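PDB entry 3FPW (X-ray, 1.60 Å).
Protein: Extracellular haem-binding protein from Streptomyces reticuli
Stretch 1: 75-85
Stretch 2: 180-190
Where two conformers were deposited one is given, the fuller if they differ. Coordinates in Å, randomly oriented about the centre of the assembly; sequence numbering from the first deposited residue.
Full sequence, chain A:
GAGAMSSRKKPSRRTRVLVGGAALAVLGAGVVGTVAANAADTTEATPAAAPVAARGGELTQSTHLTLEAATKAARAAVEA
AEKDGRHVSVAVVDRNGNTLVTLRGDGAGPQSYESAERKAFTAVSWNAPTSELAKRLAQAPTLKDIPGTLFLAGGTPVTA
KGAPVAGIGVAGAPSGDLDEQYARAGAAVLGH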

# COMPACT_ATOMS: atom_id res chain seq x y z
N ARG A 75 -9.32 9.25 26.83
CA ARG A 75 -8.57 10.02 27.81
C ARG A 75 -8.46 9.26 29.13
O ARG A 75 -7.42 9.30 29.79
CB ARG A 75 -9.22 11.41 27.98
CG ARG A 75 -8.97 12.29 26.78
CD ARG A 75 -9.58 13.66 26.97
NE ARG A 75 -8.80 14.45 27.93
CZ ARG A 75 -9.34 15.29 28.81
NH1 ARG A 75 -10.65 15.41 28.88
NH2 ARG A 75 -8.56 15.97 29.63
N ALA A 76 -9.52 8.55 29.52
CA ALA A 76 -9.50 7.79 30.77
C ALA A 76 -8.50 6.65 30.71
O ALA A 76 -7.85 6.32 31.70
CB ALA A 76 -10.89 7.27 31.09
N ALA A 77 -8.36 6.04 29.55
CA ALA A 77 -7.40 4.96 29.39
C ALA A 77 -5.99 5.52 29.50
O ALA A 77 -5.15 4.96 30.19
CB ALA A 77 -7.61 4.24 28.06
N VAL A 78 -5.73 6.65 28.85
CA VAL A 78 -4.41 7.27 28.97
C VAL A 78 -4.13 7.62 30.43
O VAL A 78 -3.05 7.35 30.95
CB VAL A 78 -4.27 8.53 28.09
CG1 VAL A 78 -2.96 9.28 28.43
CG2 VAL A 78 -4.29 8.15 26.63
N GLU A 79 -5.11 8.23 31.08
CA GLU A 79 -4.91 8.66 32.47
C GLU A 79 -4.61 7.48 33.38
O GLU A 79 -3.77 7.59 34.26
CB GLU A 79 -6.12 9.45 32.97
CG GLU A 79 -6.20 10.84 32.33
CD GLU A 79 -7.57 11.48 32.50
OE1 GLU A 79 -8.33 11.03 33.39
OE2 GLU A 79 -7.89 12.43 31.75
N ALA A 80 -5.28 6.36 33.15
CA ALA A 80 -5.02 5.17 33.95
C ALA A 80 -3.60 4.67 33.73
O ALA A 80 -2.90 4.30 34.67
CB ALA A 80 -6.05 4.07 33.65
N ALA A 81 -3.15 4.64 32.48
CA ALA A 81 -1.76 4.27 32.24
C ALA A 81 -0.77 5.26 32.87
O ALA A 81 0.24 4.85 33.46
CB ALA A 81 -1.51 4.12 30.73
N GLU A 82 -1.05 6.55 32.74
CA GLU A 82 -0.15 7.57 33.25
C GLU A 82 -0.00 7.48 34.76
O GLU A 82 1.09 7.72 35.29
CB GLU A 82 -0.63 8.97 32.87
CG GLU A 82 -0.35 9.33 31.43
CD GLU A 82 -0.94 10.68 31.07
OE1 GLU A 82 -0.62 11.19 29.98
OE2 GLU A 82 -1.74 11.21 31.86
N LYS A 83 -1.09 7.12 35.43
CA LYS A 83 -1.11 6.96 36.91
C LYS A 83 -0.09 5.91 37.33
O LYS A 83 0.53 6.01 38.41
CB LYS A 83 -2.51 6.52 37.38
CG LYS A 83 -2.78 6.69 38.88
CD LYS A 83 -4.25 6.35 39.25
CE LYS A 83 -5.25 7.00 38.27
NZ LYS A 83 -6.69 6.84 38.70
N ASP A 84 0.08 4.90 36.47
CA ASP A 84 0.98 3.78 36.73
C ASP A 84 2.36 3.98 36.14
O ASP A 84 3.21 3.09 36.23
CB ASP A 84 0.40 2.51 36.13
CG ASP A 84 -0.85 2.07 36.82
OD1 ASP A 84 -1.27 2.71 37.82
OD2 ASP A 84 -1.41 1.06 36.37
N GLY A 85 2.61 5.13 35.55
CA GLY A 85 3.89 5.40 34.92
C GLY A 85 4.09 4.65 33.62
O GLY A 85 5.24 4.36 33.24
N GLU A 180 -4.78 -4.14 28.37
CA GLU A 180 -6.21 -4.37 28.43
C GLU A 180 -6.83 -3.85 29.72
O GLU A 180 -7.99 -3.43 29.73
CB GLU A 180 -6.56 -5.84 28.17
CG GLU A 180 -7.90 -5.98 27.49
CD GLU A 180 -8.15 -7.39 27.01
OE1 GLU A 180 -8.83 -8.16 27.73
OE2 GLU A 180 -7.64 -7.74 25.93
N GLN A 181 -6.07 -3.86 30.82
CA GLN A 181 -6.48 -3.18 32.04
C GLN A 181 -6.78 -1.71 31.76
O GLN A 181 -7.81 -1.18 32.19
CB GLN A 181 -5.37 -3.28 33.10
CG GLN A 181 -5.67 -2.63 34.45
CD GLN A 181 -4.56 -2.91 35.47
OE1 GLN A 181 -3.81 -2.02 35.86
NE2 GLN A 181 -4.44 -4.17 35.89
N TYR A 182 -5.90 -1.04 31.04
CA TYR A 182 -6.12 0.38 30.78
C TYR A 182 -7.27 0.61 29.80
O TYR A 182 -8.02 1.59 29.92
CB TYR A 182 -4.85 1.04 30.26
CG TYR A 182 -3.67 0.83 31.19
CD1 TYR A 182 -3.81 1.00 32.56
CD2 TYR A 182 -2.42 0.52 30.70
CE1 TYR A 182 -2.75 0.82 33.42
CE2 TYR A 182 -1.35 0.33 31.53
CZ TYR A 182 -1.52 0.49 32.90
OH TYR A 182 -0.45 0.32 33.77
N ALA A 183 -7.44 -0.30 28.84
CA ALA A 183 -8.59 -0.23 27.93
C ALA A 183 -9.89 -0.34 28.73
O ALA A 183 -10.81 0.42 28.51
CB ALA A 183 -8.53 -1.35 26.86
N ARG A 184 -9.95 -1.28 29.67
CA ARG A 184 -11.13 -1.43 30.51
C ARG A 184 -11.36 -0.19 31.36
O ARG A 184 -12.51 0.16 31.64
CB ARG A 184 -11.00 -2.66 31.41
CG ARG A 184 -11.15 -4.00 30.67
CD ARG A 184 -11.33 -5.14 31.67
NE ARG A 184 -10.24 -5.22 32.64
CZ ARG A 184 -9.12 -5.90 32.44
NH1 ARG A 184 -8.94 -6.58 31.32
NH2 ARG A 184 -8.17 -5.93 33.38
N ALA A 185 -10.29 0.45 31.82
CA ALA A 185 -10.42 1.69 32.59
C ALA A 185 -11.03 2.81 31.76
O ALA A 185 -11.81 3.62 32.26
CB ALA A 185 -9.05 2.13 33.13
N GLY A 186 -10.69 2.84 30.47
CA GLY A 186 -11.32 3.79 29.55
C GLY A 186 -12.79 3.48 29.33
O GLY A 186 -13.64 4.36 29.42
N ALA A 187 -13.12 2.22 29.08
CA ALA A 187 -14.53 1.85 28.91
C ALA A 187 -15.36 2.13 30.15
O ALA A 187 -16.55 2.47 30.05
CB ALA A 187 -14.65 0.39 28.54
N ALA A 188 -14.73 2.01 31.32
CA ALA A 188 -15.43 2.09 32.60
C ALA A 188 -16.09 3.44 32.85
O ALA A 188 -17.00 3.54 33.70
CB ALA A 188 -14.47 1.77 33.75
N VAL A 189 -15.63 4.48 32.16
CA VAL A 189 -16.19 5.80 32.38
C VAL A 189 -17.44 6.04 31.58
O VAL A 189 -18.09 7.08 31.76
CB VAL A 189 -15.19 6.92 32.11
CG1 VAL A 189 -13.94 6.71 32.95
CG2 VAL A 189 -14.88 6.97 30.62
N LEU A 190 -17.80 5.07 30.74
CA LEU A 190 -19.01 5.17 29.94
C LEU A 190 -20.18 4.50 30.65
O LEU A 190 -19.99 3.71 31.58
CB LEU A 190 -18.80 4.50 28.58
CG LEU A 190 -17.65 5.09 27.75
CD1 LEU A 190 -17.49 4.26 26.48
CD2 LEU A 190 -17.96 6.52 27.39

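The two helices pack unusually closely: their axes approach to 7.1 Å, and the CA atoms of Ala-77 and Gly-186 lie only 4.1 Å apart. The absence of a side chain at Gly-186 fits this closeness. An ideal CB built on Gly-186 would fall 3.0 Å from Ala-77 CB, a tight separation, so the bare CA of Gly-186 leaves room for the methyl of Ala-77. Gly-186 CA sits 3.8 Å from Ala-76 CB and 3.7 Å from Ala-77 N. The N-to-C directions differ by 134°, nearer antiparallel than parallel.

Backbone takes part directly here. Ala-77 CA lies 3.5 Å from Tyr-182 O with an angle of 128° at the hydrogen, consistent with a CA-H...O contact, and Ala-77 CB approaches the same Tyr-182 O to 3.3 Å. Tyr-182 O also accepts the helical hydrogen bond from Gly-186 N, at 3.0 Å.

Tyr-182 is the largest contributor, with 100 Å² covered by the other stretch. Its ring lies against the backbone of Ala-81: Ala-81 CA is 3.7 Å from the centroid of the Tyr-182 ring and 8° off the ring normal, the geometry of a CH-pi interaction over the face. Ala-81 CB adds an apolar contact to Tyr-182 CD2 at 3.7 Å. At the ring edge, near its plane, Tyr-182 OH donates a hydrogen bond to Asp-84 OD2 at 2.9 Å, the one hydrogen bond between the stretches. Asp-84 follows the helix, just before Gly-85, whose positive phi (73°) accompanies a Schellman motif.

Alanines complete the apolar packing. Ala-80 CB meets Ala-185 CB at 3.6 Å, while Ala-76 CB reaches Val-189 CG1, also at 3.6 Å. The two stretches together bury 385 Å², both sides summed.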